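Local structure of Per a 4 allergen (Periplaneta americana, 3EBW) at residues T104-A109 / W122-E127; T21-F26 / C39-Y44; E78-I83 / S92-M97; D2-G7 / A109-N114; N49-V54 / T70-S75. The protein is a major cockroach allergen recognised by IgE antibodies and, as a lipocalin, probably binds small hydrophobic molecules inside its beta barrel. All blocks are in the same frame, centred on the assembly; numbering follows the deposited sequence.

Interaction 1: T104-A109 / W122-E127; sequences TYSIVA and WIASHE. Unlike the reference sequence in segment 122-127: Glu127 (reference Gly).
The axes of strands 106-109 and 122-125 run antiparallel at 148°, with Ser106 facing Ala124, Ile107 facing Ile123 and Val108 facing Trp122. Around Val108 the bonding is best defined: Trp122 N donates to Val108 O (2.9 Å, 167° at the hydrogen), while Val108 N reaches Trp122 O at 3.1 Å. At the other end the hydroxyl of Ser125 donates to Thr104 O (2.7 Å between OG and O) from above the carbonyl plane; Ser125 OG also accepts from Glu127 N, an ST turn.

The CB of Trp122 lies 4.0 Å from Val108 O. With CG anti to the carbonyl carbon (chi1 -68°), the six-membered ring reaches obliquely toward the partner strand: CE3 comes within 4.2 Å of Val108 CG1 and CZ3 within 4.1 Å of Ala109 C. The ring nitrogen NE1 turns to a weak hydrogen bond with Glu33. Trp122 borders a bound PE4, probably from the crystallisation liquor, whereas Ile107 and Ile123 touch helix 132-142, consistent with the inner and outer faces of a lipocalin barrel wall.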
# COMPACT_ATOMS: atom_id res chain seq x y z
N THR A 104 -6.61 20.12 -13.76
CA THR A 104 -5.50 20.35 -12.83
C THR A 104 -5.37 19.19 -11.84
O THR A 104 -4.27 18.70 -11.61
CB THR A 104 -5.66 21.67 -12.04
OG1 THR A 104 -4.37 22.23 -11.83
CG2 THR A 104 -6.27 21.44 -10.67
N TYR A 105 -6.49 18.78 -11.25
CA TYR A 105 -6.53 17.68 -10.30
C TYR A 105 -7.81 16.88 -10.55
O TYR A 105 -8.76 17.40 -11.11
CB TYR A 105 -6.51 18.21 -8.87
CG TYR A 105 -7.83 18.77 -8.40
CD1 TYR A 105 -8.28 20.01 -8.84
CD2 TYR A 105 -8.63 18.05 -7.51
CE1 TYR A 105 -9.49 20.53 -8.39
CE2 TYR A 105 -9.84 18.56 -7.06
CZ TYR A 105 -10.27 19.80 -7.51
OH TYR A 105 -11.48 20.30 -7.06
N SER A 106 -7.83 15.62 -10.12
CA SER A 106 -8.99 14.78 -10.34
C SER A 106 -9.01 13.61 -9.39
O SER A 106 -8.34 12.62 -9.66
CB SER A 106 -8.96 14.22 -11.76
OG SER A 106 -9.60 12.95 -11.81
N ILE A 107 -9.77 13.68 -8.30
CA ILE A 107 -9.78 12.53 -7.42
C ILE A 107 -11.01 11.61 -7.64
O ILE A 107 -12.14 11.97 -7.37
CB ILE A 107 -9.51 12.96 -5.88
CG1 ILE A 107 -10.61 12.46 -4.97
CG2 ILE A 107 -9.29 14.47 -5.72
CD1 ILE A 107 -10.56 11.00 -4.74
N VAL A 108 -10.74 10.43 -8.20
CA VAL A 108 -11.72 9.39 -8.52
C VAL A 108 -11.55 8.25 -7.54
O VAL A 108 -10.49 8.13 -6.94
CB VAL A 108 -11.47 8.82 -9.94
CG1 VAL A 108 -12.08 7.43 -10.09
CG2 VAL A 108 -12.09 9.71 -10.97
N ALA A 109 -12.56 7.40 -7.37
CA ALA A 109 -12.46 6.30 -6.42
C ALA A 109 -13.45 5.17 -6.70
O ALA A 109 -14.57 5.41 -7.12
CB ALA A 109 -12.65 6.82 -5.00
N TRP A 122 -7.72 7.37 -6.39
CA TRP A 122 -6.75 7.67 -7.44
C TRP A 122 -6.73 9.18 -7.63
O TRP A 122 -7.74 9.79 -7.95
CB TRP A 122 -7.13 6.94 -8.73
CG TRP A 122 -7.01 5.42 -8.65
CD1 TRP A 122 -5.86 4.70 -8.68
CD2 TRP A 122 -8.08 4.45 -8.54
NE1 TRP A 122 -6.13 3.34 -8.59
CE2 TRP A 122 -7.49 3.17 -8.51
CE3 TRP A 122 -9.47 4.55 -8.47
CZ2 TRP A 122 -8.23 1.99 -8.41
CZ3 TRP A 122 -10.21 3.36 -8.37
CH2 TRP A 122 -9.58 2.11 -8.34
N ILE A 123 -5.58 9.80 -7.40
CA ILE A 123 -5.46 11.25 -7.54
C ILE A 123 -4.84 11.44 -8.91
O ILE A 123 -3.82 10.82 -9.21
CB ILE A 123 -4.58 11.86 -6.39
CG1 ILE A 123 -5.33 11.82 -5.05
CG2 ILE A 123 -4.26 13.30 -6.68
CD1 ILE A 123 -5.73 10.44 -4.59
N ALA A 124 -5.45 12.27 -9.74
CA ALA A 124 -4.96 12.47 -11.12
C ALA A 124 -4.76 13.92 -11.59
O ALA A 124 -5.25 14.86 -11.00
CB ALA A 124 -5.89 11.72 -12.08
N SER A 125 -4.04 14.08 -12.69
CA SER A 125 -3.79 15.42 -13.21
C SER A 125 -3.45 15.44 -14.69
O SER A 125 -3.10 14.40 -15.27
CB SER A 125 -2.67 16.08 -12.42
OG SER A 125 -2.34 17.34 -12.96
N HIS A 126 -3.56 16.63 -15.29
CA HIS A 126 -3.23 16.79 -16.71
C HIS A 126 -1.73 17.01 -16.80
O HIS A 126 -1.09 16.66 -17.79
CB HIS A 126 -3.98 17.99 -17.30
CG HIS A 126 -5.39 17.67 -17.68
ND1 HIS A 126 -5.71 16.74 -18.64
CD2 HIS A 126 -6.57 18.16 -17.22
CE1 HIS A 126 -7.03 16.66 -18.76
NE2 HIS A 126 -7.57 17.51 -17.90
N GLU A 127 -1.17 17.59 -15.74
CA GLU A 127 0.26 17.83 -15.64
C GLU A 127 0.85 16.49 -15.20
O GLU A 127 0.16 15.48 -15.18
CB GLU A 127 0.52 18.88 -14.57
CG GLU A 127 -0.23 20.17 -14.81
CD GLU A 127 0.18 20.81 -16.11
OE1 GLU A 127 1.36 21.19 -16.23
OE2 GLU A 127 -0.68 20.94 -17.01

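Interaction 2: T21-F26 / C39-Y44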
# COMPACT_ATOMS: atom_id res chain seq x y z
N THR A 21 -6.10 13.64 -21.16
CA THR A 21 -5.12 12.73 -20.58
C THR A 21 -4.84 13.04 -19.13
O THR A 21 -4.31 14.10 -18.79
CB THR A 21 -3.79 12.80 -21.35
OG1 THR A 21 -4.01 12.31 -22.68
CG2 THR A 21 -2.73 11.94 -20.67
N TRP A 22 -5.22 12.10 -18.27
CA TRP A 22 -5.01 12.27 -16.85
C TRP A 22 -3.91 11.35 -16.34
O TRP A 22 -4.00 10.13 -16.45
CB TRP A 22 -6.30 11.99 -16.09
CG TRP A 22 -7.39 12.97 -16.33
CD1 TRP A 22 -8.37 12.89 -17.28
CD2 TRP A 22 -7.60 14.21 -15.64
NE1 TRP A 22 -9.18 14.00 -17.22
CE2 TRP A 22 -8.73 14.82 -16.22
CE3 TRP A 22 -6.95 14.86 -14.58
CZ2 TRP A 22 -9.22 16.05 -15.79
CZ3 TRP A 22 -7.44 16.09 -14.15
CH2 TRP A 22 -8.56 16.67 -14.75
N TYR A 23 -2.85 11.94 -15.78
CA TYR A 23 -1.77 11.14 -15.23
C TYR A 23 -2.09 10.77 -13.78
O TYR A 23 -2.56 11.60 -13.00
CB TYR A 23 -0.44 11.91 -15.28
CG TYR A 23 0.04 12.21 -16.69
CD1 TYR A 23 0.34 11.20 -17.59
CD2 TYR A 23 0.13 13.53 -17.14
CE1 TYR A 23 0.71 11.50 -18.90
CE2 TYR A 23 0.50 13.83 -18.44
CZ TYR A 23 0.78 12.82 -19.31
OH TYR A 23 1.11 13.15 -20.59
N GLU A 24 -1.86 9.51 -13.43
CA GLU A 24 -2.12 9.06 -12.07
C GLU A 24 -0.93 9.44 -11.20
O GLU A 24 0.13 8.85 -11.31
CB GLU A 24 -2.35 7.55 -12.06
CG GLU A 24 -2.61 6.96 -10.70
CD GLU A 24 -3.25 5.59 -10.79
OE1 GLU A 24 -3.25 4.86 -9.77
OE2 GLU A 24 -3.77 5.23 -11.87
N LEU A 25 -1.09 10.45 -10.35
CA LEU A 25 0.02 10.89 -9.52
C LEU A 25 0.13 10.26 -8.14
O LEU A 25 1.23 10.15 -7.61
CB LEU A 25 -0.01 12.41 -9.40
CG LEU A 25 0.01 13.07 -10.78
CD1 LEU A 25 0.24 14.59 -10.61
CD2 LEU A 25 1.07 12.42 -11.66
N PHE A 26 -0.99 9.87 -7.56
CA PHE A 26 -0.98 9.20 -6.27
C PHE A 26 -2.08 8.17 -6.34
O PHE A 26 -3.00 8.32 -7.13
CB PHE A 26 -1.26 10.16 -5.13
CG PHE A 26 -0.30 11.28 -5.05
CD1 PHE A 26 -0.34 12.31 -5.97
CD2 PHE A 26 0.67 11.30 -4.06
CE1 PHE A 26 0.57 13.35 -5.90
CE2 PHE A 26 1.58 12.34 -3.99
CZ PHE A 26 1.54 13.37 -4.90
N CYS A 39 4.96 4.91 -15.40
CA CYS A 39 4.03 5.53 -16.35
C CYS A 39 2.64 4.93 -16.17
O CYS A 39 2.43 3.72 -16.32
CB CYS A 39 4.50 5.35 -17.80
SG CYS A 39 3.39 6.16 -19.01
N GLU A 40 1.69 5.81 -15.83
CA GLU A 40 0.32 5.39 -15.64
C GLU A 40 -0.66 6.55 -15.84
O GLU A 40 -0.76 7.46 -15.01
CB GLU A 40 0.14 4.80 -14.25
CG GLU A 40 -0.98 3.81 -14.17
CD GLU A 40 -1.39 3.59 -12.76
OE1 GLU A 40 -1.02 4.46 -11.96
OE2 GLU A 40 -2.06 2.59 -12.44
N TYR A 41 -1.39 6.52 -16.95
CA TYR A 41 -2.35 7.55 -17.26
C TYR A 41 -3.56 6.98 -17.98
O TYR A 41 -3.50 5.91 -18.58
CB TYR A 41 -1.69 8.63 -18.12
CG TYR A 41 -1.30 8.17 -19.50
CD1 TYR A 41 0.01 8.28 -19.95
CD2 TYR A 41 -2.24 7.61 -20.35
CE1 TYR A 41 0.36 7.83 -21.22
CE2 TYR A 41 -1.91 7.17 -21.59
CZ TYR A 41 -0.62 7.28 -22.03
OH TYR A 41 -0.32 6.82 -23.27
N ASP A 42 -4.68 7.67 -17.90
CA ASP A 42 -5.90 7.26 -18.60
C ASP A 42 -6.19 8.40 -19.60
O ASP A 42 -6.01 9.58 -19.28
CB ASP A 42 -7.06 7.09 -17.62
CG ASP A 42 -6.96 5.80 -16.81
OD1 ASP A 42 -7.54 4.78 -17.23
OD2 ASP A 42 -6.30 5.81 -15.76
N LYS A 43 -6.58 8.03 -20.82
CA LYS A 43 -6.90 9.04 -21.84
C LYS A 43 -8.35 8.92 -22.23
O LYS A 43 -8.81 7.82 -22.58
CB LYS A 43 -6.05 8.87 -23.09
CG LYS A 43 -6.55 9.72 -24.25
CD LYS A 43 -5.43 10.47 -24.95
CE LYS A 43 -4.59 9.58 -25.86
NZ LYS A 43 -3.37 10.29 -26.36
N TYR A 44 -9.06 10.05 -22.14
CA TYR A 44 -10.48 10.11 -22.51
C TYR A 44 -10.65 10.86 -23.82
O TYR A 44 -10.16 11.97 -24.01
CB TYR A 44 -11.30 10.74 -21.39
CG TYR A 44 -11.42 9.85 -20.19
CD1 TYR A 44 -12.53 9.03 -20.01
CD2 TYR A 44 -10.43 9.86 -19.20
CE1 TYR A 44 -12.65 8.24 -18.85
CE2 TYR A 44 -10.55 9.08 -18.06
CZ TYR A 44 -11.66 8.29 -17.89
OH TYR A 44 -11.81 7.60 -16.72
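Glu24 and Glu40 both carry CG anti to the backbone N (chi1 179° and -154°) and extended chains beyond it, so that the side chains cross obliquely and bring the carboxylates together, their planes 27° apart. These are two neighbouring acids, which may share a proton; their exact spacing is not reliable in this model. Arg27 lies at long, weak ion-pair distance from both.

On the opposite face of the sheet, Tyr41 has CG in the crowded position between backbone N and carbonyl carbon, whereas in Tyr23 it is anti to the carbonyl carbon. The two side chains therefore lie side by side, pointing the same way, with ring centroids 5.7 Å apart in an oblique pairing. Thr21 CG2 sits over one face of the Tyr41 ring, 4.2 Å from its CG. The backbone fixes this register through two hydrogen bonds, Trp22 N to Asp42 O at 2.8 Å and Asp42 N to Trp22 O at 2.9 Å; a third, Glu24 N to Glu40 O, is less securely placed.

Strand 20-27 is flanked on its other edge by strand 119-125, where Leu25 and Phe26 both face Ile123 in a classic beta bulge. Strand 40-46 continues the sheet to strand 52-59, and the Cys39-Cys160 disulfide ties this part of the chain to the C-terminal tail.

Interaction 3: E78-I83 / S92-M97. Unlike the reference sequence in segment 78-83: Asp79 (reference Asn).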
# COMPACT_ATOMS: atom_id res chain seq x y z
N GLU A 78 -24.75 12.06 -11.45
CA GLU A 78 -24.38 13.37 -10.94
C GLU A 78 -22.93 13.41 -10.43
O GLU A 78 -22.26 14.44 -10.52
CB GLU A 78 -25.37 13.77 -9.85
CG GLU A 78 -25.55 15.27 -9.70
CD GLU A 78 -25.85 15.95 -11.02
OE1 GLU A 78 -26.93 15.71 -11.60
OE2 GLU A 78 -24.99 16.73 -11.48
N ASP A 79 -22.45 12.28 -9.92
CA ASP A 79 -21.07 12.17 -9.42
C ASP A 79 -20.60 10.71 -9.53
O ASP A 79 -19.92 10.20 -8.64
CB ASP A 79 -21.02 12.61 -7.97
CG ASP A 79 -21.82 11.67 -7.06
OD1 ASP A 79 -22.50 10.76 -7.56
OD2 ASP A 79 -21.76 11.86 -5.82
N THR A 80 -20.95 10.05 -10.62
CA THR A 80 -20.61 8.66 -10.82
C THR A 80 -20.39 8.37 -12.27
O THR A 80 -21.00 9.01 -13.10
CB THR A 80 -21.77 7.78 -10.32
OG1 THR A 80 -21.59 7.53 -8.92
CG2 THR A 80 -21.89 6.49 -11.10
N PHE A 81 -19.48 7.46 -12.61
CA PHE A 81 -19.34 7.12 -14.02
C PHE A 81 -19.04 5.66 -14.17
O PHE A 81 -18.40 5.07 -13.32
CB PHE A 81 -18.30 7.99 -14.74
CG PHE A 81 -16.90 7.84 -14.24
CD1 PHE A 81 -16.43 8.65 -13.21
CD2 PHE A 81 -16.02 6.96 -14.86
CE1 PHE A 81 -15.10 8.57 -12.82
CE2 PHE A 81 -14.70 6.88 -14.46
CZ PHE A 81 -14.24 7.69 -13.45
N ASP A 82 -19.55 5.04 -15.22
CA ASP A 82 -19.31 3.62 -15.42
C ASP A 82 -18.35 3.38 -16.60
O ASP A 82 -18.19 4.23 -17.49
CB ASP A 82 -20.63 2.88 -15.64
CG ASP A 82 -21.65 3.12 -14.49
OD1 ASP A 82 -22.48 2.21 -14.21
OD2 ASP A 82 -21.64 4.22 -13.86
N ILE A 83 -17.68 2.23 -16.57
CA ILE A 83 -16.76 1.86 -17.62
C ILE A 83 -17.23 0.53 -18.19
O ILE A 83 -17.66 -0.35 -17.45
CB ILE A 83 -15.36 1.74 -17.10
CG1 ILE A 83 -15.00 3.07 -16.43
CG2 ILE A 83 -14.39 1.38 -18.23
CD1 ILE A 83 -14.75 4.23 -17.34
N SER A 92 -19.98 -2.23 -16.61
CA SER A 92 -19.25 -3.24 -15.84
C SER A 92 -18.81 -2.71 -14.48
O SER A 92 -19.36 -3.11 -13.46
CB SER A 92 -18.04 -3.75 -16.63
OG SER A 92 -18.43 -4.36 -17.86
N SER A 93 -17.83 -1.81 -14.44
CA SER A 93 -17.42 -1.28 -13.14
C SER A 93 -17.94 0.14 -12.92
O SER A 93 -18.06 0.90 -13.87
CB SER A 93 -15.90 -1.30 -13.02
OG SER A 93 -15.33 -0.50 -14.04
N THR A 94 -18.29 0.49 -11.67
CA THR A 94 -18.78 1.85 -11.35
C THR A 94 -17.78 2.55 -10.46
O THR A 94 -17.29 1.97 -9.53
CB THR A 94 -20.13 1.82 -10.60
OG1 THR A 94 -21.12 1.21 -11.43
CG2 THR A 94 -20.59 3.23 -10.26
N TYR A 95 -17.50 3.81 -10.76
CA TYR A 95 -16.55 4.66 -10.04
C TYR A 95 -17.19 5.99 -9.60
O TYR A 95 -18.00 6.58 -10.33
CB TYR A 95 -15.38 4.99 -10.97
CG TYR A 95 -14.60 3.79 -11.40
CD1 TYR A 95 -13.53 3.33 -10.64
CD2 TYR A 95 -14.92 3.11 -12.57
CE1 TYR A 95 -12.80 2.23 -11.03
CE2 TYR A 95 -14.21 2.01 -12.97
CZ TYR A 95 -13.14 1.57 -12.20
OH TYR A 95 -12.40 0.49 -12.59
N PHE A 96 -16.80 6.47 -8.42
CA PHE A 96 -17.31 7.72 -7.85
C PHE A 96 -16.38 8.87 -8.11
O PHE A 96 -15.21 8.77 -7.86
CB PHE A 96 -17.50 7.56 -6.34
CG PHE A 96 -18.51 6.54 -5.98
CD1 PHE A 96 -19.77 6.91 -5.53
CD2 PHE A 96 -18.24 5.19 -6.18
CE1 PHE A 96 -20.74 5.95 -5.30
CE2 PHE A 96 -19.21 4.22 -5.95
CZ PHE A 96 -20.46 4.60 -5.50
N MSE A 97 -16.89 9.99 -8.61
CA MSE A 97 -16.05 11.13 -8.87
C MSE A 97 -16.02 11.92 -7.59
O MSE A 97 -16.89 12.73 -7.36
CB MSE A 97 -16.67 11.98 -9.96
CG MSE A 97 -15.90 13.22 -10.24
SE MSE A 97 -14.08 12.77 -10.72
CE MSE A 97 -14.30 12.58 -12.64
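Tyr95 CB rests over a face of the Phe81 ring, 4.0 Å from the centroid and 17° off the normal, a CH-pi contact. The rings themselves are near parallel but slid apart, so they barely overlap. Beyond them Ile83 CG1 meets Tyr95 CE2 at 3.7 Å, crossing at about a right angle, and the selenomethionine at Met97 brings its CE to 4.1 Å from Phe81 CE1.

The other face of the hairpin is more polar. Thr80 OG1 lies over the Phe96 ring, Thr80 CG2 touches Thr94 CG2 at 3.6 Å, and Thr94 OG1 gives a weak hydrogen bond to Asp82 OD1.

What sets these positions is the antiparallel backbone pairing. Phe81 N donates to Tyr95 O at 2.9 Å, and Tyr95 N returns to Phe81 O at 3.0 Å; each donor lies nearly along the C=O axis. The crowded first torsion of Phe81 (chi1 64°) then carries its ring under Tyr95. At the turn end Ser92 and Ser93 both face Ile83, a classic beta bulge. Val108 of strand 106-112 touches Phe81 and Met97, and Tyr95 adjoins a bound PE4 molecule, consistent with the face of Phe81, Ile83, Tyr95 and Met97 lining the inside of the lipocalin calyx.

Interaction 4: D2-G7 / A109-N114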
# COMPACT_ATOMS: atom_id res chain seq x y z
N ASP A 2 -21.70 -5.57 -0.91
CA ASP A 2 -22.37 -6.27 -2.01
C ASP A 2 -22.58 -5.32 -3.19
O ASP A 2 -23.33 -5.62 -4.12
CB ASP A 2 -23.71 -6.85 -1.55
CG ASP A 2 -23.54 -8.07 -0.66
OD1 ASP A 2 -23.11 -7.91 0.50
OD2 ASP A 2 -23.84 -9.19 -1.11
N SER A 3 -21.88 -4.19 -3.13
CA SER A 3 -21.93 -3.13 -4.14
C SER A 3 -20.92 -2.09 -3.69
O SER A 3 -20.73 -1.89 -2.50
CB SER A 3 -23.31 -2.50 -4.17
OG SER A 3 -23.61 -1.93 -2.90
N CYS A 4 -20.29 -1.40 -4.63
CA CYS A 4 -19.29 -0.38 -4.28
C CYS A 4 -19.86 1.00 -3.97
O CYS A 4 -20.20 1.75 -4.87
CB CYS A 4 -18.28 -0.25 -5.42
SG CYS A 4 -16.84 0.83 -5.11
N GLN A 5 -19.94 1.35 -2.69
CA GLN A 5 -20.44 2.66 -2.30
C GLN A 5 -19.30 3.48 -1.68
O GLN A 5 -18.62 3.02 -0.76
CB GLN A 5 -21.57 2.51 -1.28
CG GLN A 5 -22.51 1.37 -1.56
CD GLN A 5 -23.07 1.43 -2.97
OE1 GLN A 5 -23.70 2.41 -3.36
NE2 GLN A 5 -22.83 0.38 -3.73
N ILE A 6 -19.09 4.69 -2.18
CA ILE A 6 -18.04 5.54 -1.65
C ILE A 6 -18.62 6.94 -1.51
O ILE A 6 -19.27 7.47 -2.44
CB ILE A 6 -16.79 5.61 -2.60
CG1 ILE A 6 -16.08 4.27 -2.66
CG2 ILE A 6 -15.81 6.67 -2.12
CD1 ILE A 6 -14.88 4.27 -3.63
N GLY A 7 -18.38 7.54 -0.36
CA GLY A 7 -18.85 8.88 -0.12
C GLY A 7 -18.31 9.78 -1.20
O GLY A 7 -17.36 9.43 -1.90
N ALA A 109 -12.56 7.40 -7.37
CA ALA A 109 -12.46 6.30 -6.42
C ALA A 109 -13.45 5.17 -6.70
O ALA A 109 -14.57 5.41 -7.12
CB ALA A 109 -12.65 6.82 -5.00
N GLY A 110 -13.02 3.94 -6.46
CA GLY A 110 -13.87 2.79 -6.68
C GLY A 110 -13.42 1.66 -5.80
O GLY A 110 -12.78 1.87 -4.78
N CYS A 111 -13.75 0.44 -6.21
CA CYS A 111 -13.41 -0.76 -5.48
C CYS A 111 -12.69 -1.67 -6.46
O CYS A 111 -12.64 -1.36 -7.64
CB CYS A 111 -14.68 -1.40 -4.97
SG CYS A 111 -15.63 -0.29 -3.87
N LEU A 112 -12.11 -2.77 -6.00
CA LEU A 112 -11.42 -3.63 -6.94
C LEU A 112 -11.85 -5.06 -6.78
O LEU A 112 -11.86 -5.59 -5.67
CB LEU A 112 -9.90 -3.47 -6.80
CG LEU A 112 -9.33 -2.17 -7.41
CD1 LEU A 112 -7.88 -2.02 -7.03
CD2 LEU A 112 -9.48 -2.16 -8.95
N ASP A 113 -12.25 -5.67 -7.90
CA ASP A 113 -12.73 -7.06 -7.95
C ASP A 113 -14.08 -7.21 -7.24
O ASP A 113 -15.02 -6.47 -7.53
CB ASP A 113 -11.67 -7.99 -7.35
CG ASP A 113 -10.28 -7.72 -7.92
OD1 ASP A 113 -10.17 -7.47 -9.14
OD2 ASP A 113 -9.29 -7.76 -7.17
N ASN A 114 -14.20 -8.16 -6.32
CA ASN A 114 -15.46 -8.32 -5.61
C ASN A 114 -15.32 -7.73 -4.22
O ASN A 114 -16.26 -7.76 -3.42
CB ASN A 114 -15.84 -9.80 -5.52
CG ASN A 114 -16.12 -10.41 -6.88
OD1 ASN A 114 -15.30 -10.30 -7.80
ND2 ASN A 114 -17.27 -11.06 -7.01
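A disulfide between Cys4 and Cys111 pins the irregular N-terminal segment 2-7 to strand 106-112 of the lipocalin beta barrel, joining parts of the chain more than a hundred residues apart. The evidence is covalent geometry: SG of Cys4 and SG of Cys111 lie 2.1 Å apart, and the torsion about that bond is 83°, a right-handed bridge. The two halves are reached differently. Cys4 holds SG anti to its backbone N (chi1 -173°), while in Cys111 SG is anti to the carbonyl carbon (chi1 -60°), beside the N. The crosslink leans on the strand as well, with Cys4 SG 3.6 Å from Gly110 C.

Backbone hydrogen bonding does not link the two segments, so the remaining attachment is apolar. Ile6 points toward the strand and has CG1 anti to its carbonyl carbon; the chain then extends, which lays its tip against the backbone of Ala109 and Gly110. Phe96, His119 and Tyr121 also touch this isoleucine, which is buried where strands 93-100, 106-112 and 119-125 come together. At the very end of the side chain, Ile6 CD1 stands 3.7 Å from Ala109 CB and 3.4 Å from Gly110 O.

Interaction 5: N49-V54 / T70-S75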
# COMPACT_ATOMS: atom_id res chain seq x y z
N ASN A 49 -19.73 9.59 -32.67
CA ASN A 49 -21.02 8.95 -32.52
C ASN A 49 -21.45 9.13 -31.05
O ASN A 49 -22.31 8.41 -30.51
CB ASN A 49 -20.90 7.48 -32.88
CG ASN A 49 -19.87 6.78 -32.06
OD1 ASN A 49 -18.90 7.41 -31.62
ND2 ASN A 49 -20.05 5.48 -31.85
N GLY A 50 -20.81 10.12 -30.42
CA GLY A 50 -21.10 10.48 -29.05
C GLY A 50 -20.43 9.68 -27.96
O GLY A 50 -20.39 10.13 -26.82
N VAL A 51 -19.92 8.51 -28.29
CA VAL A 51 -19.27 7.66 -27.30
C VAL A 51 -18.01 8.23 -26.69
O VAL A 51 -17.15 8.73 -27.41
CB VAL A 51 -18.88 6.28 -27.88
CG1 VAL A 51 -18.16 5.48 -26.82
CG2 VAL A 51 -20.12 5.53 -28.35
N ILE A 52 -17.90 8.19 -25.37
CA ILE A 52 -16.68 8.65 -24.72
C ILE A 52 -15.82 7.40 -24.57
O ILE A 52 -16.22 6.39 -23.98
CB ILE A 52 -16.91 9.27 -23.36
CG1 ILE A 52 -17.70 10.57 -23.51
CG2 ILE A 52 -15.56 9.54 -22.69
CD1 ILE A 52 -17.72 11.39 -22.27
N GLN A 53 -14.64 7.48 -25.13
CA GLN A 53 -13.76 6.34 -25.11
C GLN A 53 -12.63 6.54 -24.11
O GLN A 53 -12.09 7.66 -23.96
CB GLN A 53 -13.21 6.18 -26.52
CG GLN A 53 -13.06 4.79 -26.97
CD GLN A 53 -12.78 4.76 -28.44
OE1 GLN A 53 -11.83 5.39 -28.91
NE2 GLN A 53 -13.63 4.05 -29.19
N VAL A 54 -12.28 5.47 -23.41
CA VAL A 54 -11.18 5.60 -22.47
C VAL A 54 -10.08 4.57 -22.68
O VAL A 54 -10.33 3.38 -22.85
CB VAL A 54 -11.67 5.58 -21.01
CG1 VAL A 54 -12.08 4.18 -20.61
CG2 VAL A 54 -10.58 6.13 -20.12
N THR A 70 -8.60 -0.50 -23.32
CA THR A 70 -9.57 0.51 -23.69
C THR A 70 -10.95 0.15 -23.17
O THR A 70 -11.23 -1.00 -22.84
CB THR A 70 -9.65 0.69 -25.23
OG1 THR A 70 -8.50 1.40 -25.69
CG2 THR A 70 -10.89 1.46 -25.63
N GLY A 71 -11.80 1.16 -23.07
CA GLY A 71 -13.16 0.95 -22.62
C GLY A 71 -13.94 2.19 -22.95
O GLY A 71 -13.37 3.24 -23.24
N THR A 72 -15.26 2.09 -22.90
CA THR A 72 -16.09 3.26 -23.17
C THR A 72 -16.80 3.56 -21.86
O THR A 72 -16.97 2.65 -21.03
CB THR A 72 -17.16 2.95 -24.24
OG1 THR A 72 -18.03 1.91 -23.77
CG2 THR A 72 -16.49 2.51 -25.54
N VAL A 73 -17.16 4.82 -21.65
CA VAL A 73 -17.91 5.18 -20.45
C VAL A 73 -19.35 5.38 -20.94
O VAL A 73 -19.72 6.44 -21.36
CB VAL A 73 -17.32 6.47 -19.71
CG1 VAL A 73 -16.44 7.28 -20.63
CG2 VAL A 73 -18.46 7.32 -19.15
N PRO A 74 -20.17 4.32 -20.90
CA PRO A 74 -21.56 4.23 -21.32
C PRO A 74 -22.60 5.02 -20.56
O PRO A 74 -23.72 5.19 -21.04
CB PRO A 74 -21.83 2.73 -21.26
CG PRO A 74 -21.11 2.35 -20.08
CD PRO A 74 -19.77 3.05 -20.27
N SER A 75 -22.26 5.49 -19.37
CA SER A 75 -23.20 6.30 -18.61
C SER A 75 -22.50 7.05 -17.51
O SER A 75 -21.31 6.89 -17.31
CB SER A 75 -24.29 5.43 -18.00
OG SER A 75 -23.82 4.72 -16.89
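Strands 52-54 and 70-72 run antiparallel, their axes 4.5 Å apart at closest approach and inclined at 155°. Val54 and Gly71 form the hydrogen-bonded pair, exchanging two backbone bonds: Gly71 N to Val54 O measures 2.7 Å, and Val54 N points nearly along the Gly71 C=O axis. Beyond the non-hydrogen-bonded pair Gln53-Thr72, Val73 N donates to Ile52 O (3.0 Å, 160° at the hydrogen).

Gly71 presents bare backbone to Val54, whose CG1 lies over it, 3.6 Å from Gly71 C. On the side of Gln53 and Thr72, aliphatic carbons do the touching: Val51 CG1 meets Thr72 CG2 at 3.6 Å, crossing obliquely, and the methylene CG of Gln53 approaches Thr70 CG2 at 4.2 Å. The hydroxyl of Thr70 is bonded instead to Thr55. Tyr44 of strand 40-46 touches both Ile52 and Val54, and Val54 adjoins a bound PE4 molecule.

Polar attraction between the segments thus resides in the backbone, while side chains contribute methyl and methylene contacts, consistent with an apolar barrel lining at Val54.

All five contacts reach one curled antiparallel sheet, the lipocalin barrel; interaction 4 attaches the N-terminal loop to it. Along the chain interactions 2, 5, 3 and 1 follow in series; interaction 4 encloses 2, 5 and 3 in its loop and crosses interaction 1, sharing Ala109 with it. Interactions 1 and 2 are closest, centres 8 Å apart, joined where strand 119-125 pairs with strand 20-27. Strand pairing of 93-100 with 106-112 connects interaction 3 to interactions 1 and 4. Interaction 5 adjoins interaction 2 through Tyr44 and interaction 3 through Ser75 and Asp82. Side chains of interactions 1, 2, 3 and 5 border bound PE4, probably from the crystallisation liquor, which may mark a ligand pocket.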